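Local coordinates for protein leucyl-trna synthetase (Plasmodium knowlesi, PDB 5FOF) that charges tRNA(Leu) with leucine, the part crystallised being its editing domain, which probably hydrolyses mischarged tRNA as in related synthetases, at residues F71-L80 / I132-I140; Q92-Y103 / L194-M204. All blocks are in the same frame, centred on the assembly; numbering follows the deposited sequence.

Contact 1: residues F71-L80 / I132-I140; sequences FFSQKKIILL and IDSCENVYI
K75 reaches across to the carbonyls at the end of helix 128-134, a worked example of a lysine gripping a helix C-terminus. K75 CB meets E136 O at 3.4 Å and also touches V138 CG2. CG keeps to E136 O, CD continues against V138 CG2 and C135 O, and CE draws still nearer to C135 O. The last torsion of K75 then bends the otherwise extended chain (chi4 -63°), so that K75 NZ donates hydrogen bonds to C135 O at 2.7 Å and, from K75 NZ again, to I132 O at 3.1 Å. I132 O is met in its carbonyl plane, whereas NZ is tilted from that of C135. The helix end would probably favour the ammonium charge, and E136 OE2, 4.2 Å from K75 NZ and thus beyond a salt bridge, may add to this.

Beyond K75 the backbones pair in parallel, from K76 N to E136 O through to L80 N to I140 O. Y139 is clasped by L80 CD1 over one ring face, N137 CB over the opposite face, and I78 CG2 at the edge. Strand 76-83 also pairs with strand 33-40, and strand 137-141 with strand 102-108; F46 of helix 43-55 packs on I77 and I140.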
# COMPACT_ATOMS: atom_id res chain seq x y z
N PHE A 71 -22.27 -9.56 -0.84
CA PHE A 71 -21.10 -9.82 -1.69
C PHE A 71 -19.81 -9.40 -0.97
O PHE A 71 -18.89 -10.21 -0.82
CB PHE A 71 -21.29 -9.06 -3.02
CG PHE A 71 -20.10 -9.06 -3.93
CD1 PHE A 71 -19.88 -10.10 -4.82
CD2 PHE A 71 -19.23 -7.96 -3.96
CE1 PHE A 71 -18.80 -10.07 -5.69
CE2 PHE A 71 -18.15 -7.92 -4.83
CZ PHE A 71 -17.94 -8.99 -5.69
N PHE A 72 -19.76 -8.16 -0.50
CA PHE A 72 -18.62 -7.69 0.28
C PHE A 72 -18.38 -8.36 1.63
O PHE A 72 -17.27 -8.28 2.16
CB PHE A 72 -18.68 -6.16 0.42
CG PHE A 72 -18.44 -5.44 -0.87
CD1 PHE A 72 -17.18 -5.47 -1.47
CD2 PHE A 72 -19.47 -4.78 -1.52
CE1 PHE A 72 -16.96 -4.83 -2.68
CE2 PHE A 72 -19.26 -4.13 -2.73
CZ PHE A 72 -18.00 -4.16 -3.31
N SER A 73 -19.40 -9.03 2.19
CA SER A 73 -19.21 -9.87 3.39
C SER A 73 -18.43 -11.15 3.08
O SER A 73 -17.69 -11.61 3.91
CB SER A 73 -20.55 -10.22 4.05
OG SER A 73 -21.31 -11.12 3.27
N GLN A 74 -18.60 -11.71 1.89
CA GLN A 74 -17.96 -12.99 1.52
C GLN A 74 -16.53 -12.85 0.96
O GLN A 74 -15.85 -13.85 0.71
CB GLN A 74 -18.83 -13.75 0.52
CG GLN A 74 -20.04 -14.43 1.16
CD GLN A 74 -21.11 -14.78 0.13
OE1 GLN A 74 -20.85 -15.50 -0.85
NE2 GLN A 74 -22.33 -14.27 0.34
N LYS A 75 -16.07 -11.62 0.77
CA LYS A 75 -14.77 -11.36 0.20
C LYS A 75 -13.94 -10.52 1.14
O LYS A 75 -14.47 -9.67 1.86
CB LYS A 75 -14.94 -10.65 -1.14
CG LYS A 75 -15.77 -11.48 -2.10
CD LYS A 75 -15.45 -11.16 -3.54
CE LYS A 75 -16.31 -12.00 -4.47
NZ LYS A 75 -16.07 -13.46 -4.33
N LYS A 76 -12.64 -10.76 1.15
CA LYS A 76 -11.73 -9.88 1.84
C LYS A 76 -11.49 -8.66 0.96
O LYS A 76 -11.34 -8.78 -0.25
CB LYS A 76 -10.43 -10.60 2.16
CG LYS A 76 -10.63 -11.84 3.01
CD LYS A 76 -9.34 -12.27 3.68
CE LYS A 76 -9.54 -13.39 4.68
NZ LYS A 76 -8.35 -13.45 5.58
N ILE A 77 -11.51 -7.48 1.56
CA ILE A 77 -11.38 -6.22 0.84
C ILE A 77 -10.01 -5.70 1.16
O ILE A 77 -9.72 -5.39 2.32
CB ILE A 77 -12.47 -5.24 1.28
CG1 ILE A 77 -13.83 -5.90 1.09
CG2 ILE A 77 -12.34 -3.92 0.50
CD1 ILE A 77 -15.03 -5.02 1.37
N ILE A 78 -9.14 -5.63 0.14
CA ILE A 78 -7.70 -5.43 0.36
C ILE A 78 -7.16 -4.29 -0.49
O ILE A 78 -7.36 -4.27 -1.70
CB ILE A 78 -6.93 -6.75 0.09
CG1 ILE A 78 -7.23 -7.74 1.23
CG2 ILE A 78 -5.43 -6.52 -0.04
CD1 ILE A 78 -6.92 -9.18 0.91
N LEU A 79 -6.47 -3.35 0.15
CA LEU A 79 -5.64 -2.40 -0.58
C LEU A 79 -4.27 -3.06 -0.76
O LEU A 79 -3.67 -3.53 0.20
CB LEU A 79 -5.49 -1.08 0.17
CG LEU A 79 -6.75 -0.23 0.40
CD1 LEU A 79 -7.49 -0.64 1.67
CD2 LEU A 79 -6.38 1.24 0.49
N LEU A 80 -3.80 -3.12 -2.01
CA LEU A 80 -2.45 -3.59 -2.29
C LEU A 80 -1.50 -2.41 -2.13
O LEU A 80 -1.46 -1.51 -2.98
CB LEU A 80 -2.36 -4.17 -3.68
CG LEU A 80 -3.20 -5.42 -3.92
CD1 LEU A 80 -3.08 -5.81 -5.38
CD2 LEU A 80 -2.79 -6.58 -3.03
N ILE A 132 -16.32 -13.71 -10.37
CA ILE A 132 -17.03 -13.59 -9.09
C ILE A 132 -16.94 -14.87 -8.25
O ILE A 132 -16.85 -14.79 -7.02
CB ILE A 132 -18.48 -13.08 -9.28
CG1 ILE A 132 -18.42 -11.61 -9.72
CG2 ILE A 132 -19.30 -13.21 -7.99
CD1 ILE A 132 -19.75 -10.98 -10.09
N ASP A 133 -16.93 -16.04 -8.90
CA ASP A 133 -16.71 -17.31 -8.17
C ASP A 133 -15.28 -17.41 -7.64
O ASP A 133 -15.06 -17.49 -6.44
CB ASP A 133 -17.01 -18.54 -9.04
CG ASP A 133 -18.50 -18.82 -9.19
OD1 ASP A 133 -19.31 -18.31 -8.38
OD2 ASP A 133 -18.87 -19.57 -10.12
N SER A 134 -14.31 -17.38 -8.56
CA SER A 134 -12.93 -17.74 -8.23
C SER A 134 -12.11 -16.72 -7.43
O SER A 134 -11.01 -17.05 -6.97
CB SER A 134 -12.18 -18.11 -9.53
OG SER A 134 -12.42 -17.15 -10.54
N CYS A 135 -12.61 -15.49 -7.26
CA CYS A 135 -11.84 -14.43 -6.60
C CYS A 135 -12.41 -14.17 -5.23
O CYS A 135 -13.53 -13.66 -5.12
CB CYS A 135 -11.87 -13.15 -7.42
SG CYS A 135 -11.03 -13.30 -9.01
N GLU A 136 -11.64 -14.50 -4.19
CA GLU A 136 -12.05 -14.30 -2.81
C GLU A 136 -11.69 -12.92 -2.27
O GLU A 136 -12.09 -12.59 -1.17
CB GLU A 136 -11.48 -15.41 -1.89
CG GLU A 136 -12.29 -16.73 -1.90
CD GLU A 136 -13.63 -16.67 -1.14
OE1 GLU A 136 -13.63 -16.85 0.11
OE2 GLU A 136 -14.71 -16.47 -1.78
N ASN A 137 -10.96 -12.13 -3.06
CA ASN A 137 -10.40 -10.87 -2.60
C ASN A 137 -10.84 -9.72 -3.50
O ASN A 137 -10.81 -9.85 -4.72
CB ASN A 137 -8.87 -10.95 -2.61
CG ASN A 137 -8.31 -11.75 -1.44
OD1 ASN A 137 -9.05 -12.35 -0.66
ND2 ASN A 137 -6.99 -11.76 -1.31
N VAL A 138 -11.25 -8.62 -2.88
CA VAL A 138 -11.53 -7.37 -3.58
C VAL A 138 -10.28 -6.53 -3.41
O VAL A 138 -9.95 -6.16 -2.29
CB VAL A 138 -12.74 -6.60 -2.98
CG1 VAL A 138 -12.91 -5.25 -3.65
CG2 VAL A 138 -14.01 -7.42 -3.12
N TYR A 139 -9.59 -6.25 -4.51
CA TYR A 139 -8.38 -5.45 -4.44
C TYR A 139 -8.66 -4.03 -4.86
O TYR A 139 -9.46 -3.78 -5.75
CB TYR A 139 -7.24 -6.02 -5.29
CG TYR A 139 -6.67 -7.32 -4.79
CD1 TYR A 139 -6.27 -7.47 -3.47
CD2 TYR A 139 -6.48 -8.39 -5.66
CE1 TYR A 139 -5.75 -8.66 -3.01
CE2 TYR A 139 -5.95 -9.58 -5.21
CZ TYR A 139 -5.59 -9.72 -3.89
OH TYR A 139 -5.07 -10.90 -3.45
N ILE A 140 -7.95 -3.12 -4.20
CA ILE A 140 -7.97 -1.70 -4.50
C ILE A 140 -6.54 -1.29 -4.86
O ILE A 140 -5.60 -1.55 -4.08
CB ILE A 140 -8.48 -0.89 -3.28
CG1 ILE A 140 -9.81 -1.46 -2.80
CG2 ILE A 140 -8.62 0.59 -3.63
CD1 ILE A 140 -10.50 -0.66 -1.72

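Contact 2: residues Q92-Y103 / L194-M204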
# COMPACT_ATOMS: atom_id res chain seq x y z
N GLN A 92 4.46 -0.19 10.55
CA GLN A 92 3.31 0.47 9.89
C GLN A 92 2.21 0.96 10.86
O GLN A 92 1.44 0.16 11.39
CB GLN A 92 2.68 -0.43 8.80
CG GLN A 92 1.65 0.33 7.97
CD GLN A 92 1.04 -0.42 6.81
OE1 GLN A 92 0.13 0.09 6.16
NE2 GLN A 92 1.52 -1.62 6.54
N ASN A 93 2.14 2.28 11.05
CA ASN A 93 1.06 2.93 11.79
C ASN A 93 -0.11 3.49 10.95
O ASN A 93 -1.21 3.68 11.50
CB ASN A 93 1.61 4.00 12.72
CG ASN A 93 2.39 5.09 12.00
OD1 ASN A 93 2.90 4.89 10.90
ND2 ASN A 93 2.55 6.22 12.68
N TYR A 94 0.10 3.77 9.66
CA TYR A 94 -1.02 4.17 8.76
C TYR A 94 -0.86 3.60 7.37
O TYR A 94 0.04 2.81 7.13
CB TYR A 94 -1.15 5.70 8.71
CG TYR A 94 -1.53 6.29 10.04
CD1 TYR A 94 -0.56 6.64 10.96
CD2 TYR A 94 -2.86 6.43 10.39
CE1 TYR A 94 -0.91 7.13 12.20
CE2 TYR A 94 -3.22 6.92 11.62
CZ TYR A 94 -2.24 7.27 12.52
OH TYR A 94 -2.61 7.76 13.73
N THR A 95 -1.75 3.96 6.46
CA THR A 95 -1.59 3.66 5.04
C THR A 95 -1.94 4.89 4.20
O THR A 95 -2.97 5.53 4.45
CB THR A 95 -2.50 2.48 4.64
OG1 THR A 95 -2.02 1.32 5.31
CG2 THR A 95 -2.46 2.23 3.15
N PHE A 96 -1.10 5.22 3.22
CA PHE A 96 -1.25 6.46 2.47
C PHE A 96 -1.83 6.21 1.09
O PHE A 96 -1.42 5.29 0.38
CB PHE A 96 0.08 7.19 2.30
CG PHE A 96 0.60 7.86 3.56
CD1 PHE A 96 -0.22 8.68 4.34
CD2 PHE A 96 1.95 7.74 3.90
CE1 PHE A 96 0.27 9.31 5.47
CE2 PHE A 96 2.45 8.37 5.02
CZ PHE A 96 1.60 9.16 5.81
N VAL A 97 -2.79 7.05 0.73
CA VAL A 97 -3.29 7.20 -0.63
C VAL A 97 -3.22 8.68 -1.05
O VAL A 97 -3.03 9.57 -0.21
CB VAL A 97 -4.72 6.68 -0.77
CG1 VAL A 97 -4.77 5.19 -0.47
CG2 VAL A 97 -5.68 7.44 0.14
N ASN A 98 -3.32 8.93 -2.35
CA ASN A 98 -3.38 10.28 -2.87
C ASN A 98 -4.86 10.65 -2.93
O ASN A 98 -5.62 10.01 -3.65
CB ASN A 98 -2.73 10.38 -4.27
CG ASN A 98 -2.55 11.84 -4.74
OD1 ASN A 98 -3.38 12.71 -4.47
ND2 ASN A 98 -1.48 12.09 -5.47
N PRO A 99 -5.27 11.69 -2.19
CA PRO A 99 -6.71 12.00 -2.12
C PRO A 99 -7.30 12.60 -3.40
O PRO A 99 -8.48 12.41 -3.68
CB PRO A 99 -6.79 12.99 -0.98
CG PRO A 99 -5.46 13.64 -0.94
CD PRO A 99 -4.47 12.60 -1.35
N GLY A 100 -6.47 13.30 -4.18
CA GLY A 100 -6.92 13.92 -5.42
C GLY A 100 -7.14 12.98 -6.59
O GLY A 100 -7.89 13.30 -7.50
N GLU A 101 -6.50 11.82 -6.56
CA GLU A 101 -6.45 10.94 -7.72
C GLU A 101 -7.37 9.73 -7.56
O GLU A 101 -7.80 9.41 -6.45
CB GLU A 101 -5.01 10.46 -7.91
CG GLU A 101 -3.98 11.59 -7.91
CD GLU A 101 -3.99 12.43 -9.18
OE1 GLU A 101 -4.62 12.01 -10.20
OE2 GLU A 101 -3.34 13.50 -9.16
N TYR A 102 -7.66 9.07 -8.68
CA TYR A 102 -8.57 7.91 -8.72
C TYR A 102 -7.86 6.57 -8.47
O TYR A 102 -6.74 6.34 -8.94
CB TYR A 102 -9.32 7.85 -10.06
CG TYR A 102 -10.43 8.88 -10.17
CD1 TYR A 102 -11.67 8.68 -9.54
CD2 TYR A 102 -10.25 10.07 -10.88
CE1 TYR A 102 -12.69 9.62 -9.63
CE2 TYR A 102 -11.26 11.02 -10.97
CZ TYR A 102 -12.47 10.79 -10.34
OH TYR A 102 -13.47 11.73 -10.43
N TYR A 103 -8.55 5.70 -7.73
CA TYR A 103 -8.14 4.33 -7.47
C TYR A 103 -9.21 3.41 -8.01
O TYR A 103 -10.34 3.83 -8.14
CB TYR A 103 -7.93 4.11 -5.97
CG TYR A 103 -6.69 4.83 -5.48
CD1 TYR A 103 -6.75 6.15 -5.09
CD2 TYR A 103 -5.44 4.19 -5.46
CE1 TYR A 103 -5.62 6.82 -4.67
CE2 TYR A 103 -4.31 4.85 -5.04
CZ TYR A 103 -4.40 6.17 -4.66
OH TYR A 103 -3.29 6.85 -4.23
N LEU A 194 -4.97 0.71 12.03
CA LEU A 194 -4.30 1.61 11.09
C LEU A 194 -5.35 2.28 10.25
O LEU A 194 -6.34 1.64 9.89
CB LEU A 194 -3.36 0.84 10.16
CG LEU A 194 -2.51 -0.23 10.83
CD1 LEU A 194 -1.49 -0.76 9.82
CD2 LEU A 194 -1.83 0.26 12.11
N TYR A 195 -5.15 3.55 9.95
CA TYR A 195 -6.14 4.33 9.21
C TYR A 195 -5.55 4.76 7.87
O TYR A 195 -4.31 4.82 7.70
CB TYR A 195 -6.60 5.53 10.04
CG TYR A 195 -7.39 5.14 11.28
CD1 TYR A 195 -6.75 4.80 12.46
CD2 TYR A 195 -8.79 5.10 11.26
CE1 TYR A 195 -7.47 4.42 13.60
CE2 TYR A 195 -9.52 4.73 12.38
CZ TYR A 195 -8.86 4.38 13.55
OH TYR A 195 -9.58 4.02 14.69
N ILE A 196 -6.44 5.05 6.92
CA ILE A 196 -6.04 5.54 5.62
C ILE A 196 -5.93 7.06 5.74
O ILE A 196 -6.89 7.74 6.12
CB ILE A 196 -7.01 5.09 4.52
CG1 ILE A 196 -6.95 3.56 4.42
CG2 ILE A 196 -6.63 5.66 3.15
CD1 ILE A 196 -7.84 2.97 3.35
N LEU A 197 -4.72 7.56 5.49
CA LEU A 197 -4.41 8.98 5.57
C LEU A 197 -4.05 9.49 4.18
O LEU A 197 -3.61 8.71 3.34
CB LEU A 197 -3.21 9.20 6.50
CG LEU A 197 -3.40 8.97 7.99
CD1 LEU A 197 -2.16 9.46 8.72
CD2 LEU A 197 -4.65 9.66 8.55
N PRO A 198 -4.22 10.80 3.95
CA PRO A 198 -3.96 11.37 2.63
C PRO A 198 -2.53 11.87 2.46
O PRO A 198 -2.05 12.61 3.31
CB PRO A 198 -4.92 12.55 2.60
CG PRO A 198 -4.96 13.02 4.02
CD PRO A 198 -4.75 11.81 4.87
N MET A 199 -1.86 11.45 1.39
CA MET A 199 -0.54 12.01 0.98
C MET A 199 -0.61 12.49 -0.49
O MET A 199 -0.79 11.69 -1.40
CB MET A 199 0.58 10.99 1.17
CG MET A 199 1.95 11.50 0.75
SD MET A 199 3.34 10.39 1.08
CE MET A 199 3.94 10.96 2.65
N THR A 200 -0.47 13.80 -0.72
CA THR A 200 -0.64 14.37 -2.06
C THR A 200 0.55 14.12 -3.00
O THR A 200 0.37 14.12 -4.22
CB THR A 200 -0.89 15.89 -1.99
OG1 THR A 200 0.14 16.50 -1.21
CG2 THR A 200 -2.26 16.18 -1.36
N THR A 201 1.73 13.86 -2.45
CA THR A 201 2.91 13.63 -3.26
C THR A 201 3.08 12.18 -3.74
O THR A 201 4.11 11.89 -4.35
CB THR A 201 4.18 14.00 -2.46
OG1 THR A 201 4.19 13.29 -1.22
CG2 THR A 201 4.19 15.49 -2.19
N ILE A 202 2.13 11.28 -3.46
CA ILE A 202 2.18 9.94 -4.05
C ILE A 202 2.05 10.00 -5.57
O ILE A 202 1.16 10.67 -6.11
CB ILE A 202 1.11 8.97 -3.48
CG1 ILE A 202 1.54 8.49 -2.10
CG2 ILE A 202 0.92 7.73 -4.37
CD1 ILE A 202 0.43 7.84 -1.30
N LYS A 203 2.90 9.25 -6.25
CA LYS A 203 2.93 9.26 -7.71
C LYS A 203 2.10 8.12 -8.28
O LYS A 203 2.31 6.95 -7.97
CB LYS A 203 4.39 9.28 -8.20
CG LYS A 203 4.93 10.70 -8.15
CD LYS A 203 6.38 10.83 -7.75
CE LYS A 203 6.70 12.30 -7.52
NZ LYS A 203 8.14 12.54 -7.22
N MET A 204 1.15 8.49 -9.12
CA MET A 204 0.17 7.56 -9.66
C MET A 204 0.71 6.62 -10.73
O MET A 204 0.05 5.65 -11.10
CB MET A 204 -1.02 8.34 -10.21
CG MET A 204 -1.71 9.22 -9.17
SD MET A 204 -2.18 8.34 -7.66
CE MET A 204 -3.37 7.17 -8.31
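A parallel strand pair in the mixed sheet of the editing domain, strand 94-97 beside strand 194-198, shows how such a ladder can run on into turns. Four backbone bonds alternate along it: T95 N to Y195 O, L197 N to T95 O, V97 N to L197 O and, carrying the ladder one residue past the strand, M199 N to V97 O at 2.7 Å.

On the face of the sheet that bears Y94, F96, Y195 and L197, L197 CD1 sits over the Y94 ring, 3.7 Å from its centroid, while Y195 O lies at the ring's edge. F96 turns an edge to L197 O. M199, just past the strand, reaches the same ring obliquely: its chain runs extended as far as SD, then turns (chi3 -94°) to bring CE off-centre to the F96 ring, with M199 SD 4.6 Å from the centroid, a Met-aromatic contact. On the other face V97 CG2 meets I196 CG2 at 3.6 Å.

Past the strands, N98 uses both ends of its amide. N98 ND2 donates to a lone pair of I202 O at 3.1 Å, in the carbonyl plane, gripping the type I turn M199-I202; OD1 accepts from G100 N, forming an Asx turn. The N98 backbone N gives a nearly straight bond (175°) to Y103 OH, which is also bonded to A209 O, and M204 CE lies over the Y103 ring.

With strand 211-213 running antiparallel along strand 94-97, and N93 and Y94 forming a classic bulge opposite C213, the arrangement is that of a mixed beta sheet in the inserted editing domain of leucyl-tRNA synthetases.

How the contacts relate
Contacts 1 and 2 illustrate how two parallel pairs, their segments alternating along the chain, are joined within one mixed, largely antiparallel sheet. Their centres lie about 20 Å apart, yet they meet directly: L79 CD2 of contact 1 packs on I196 CD1 of contact 2 at 3.7 Å, and I140 CG2 lies 4.3 Å from Y103 CB. The second meeting follows from strand order, since strand 137-141 pairs antiparallel with strand 102-108, which begins in contact 2. The end of strand 76-83 and the connection after it hold a sequence resembling the threonine-rich motif that lines the editing pocket of related synthetases. Segments 71-80 and 92-103 lead into and out of this connection, which probably places their adjoining ends near that pocket.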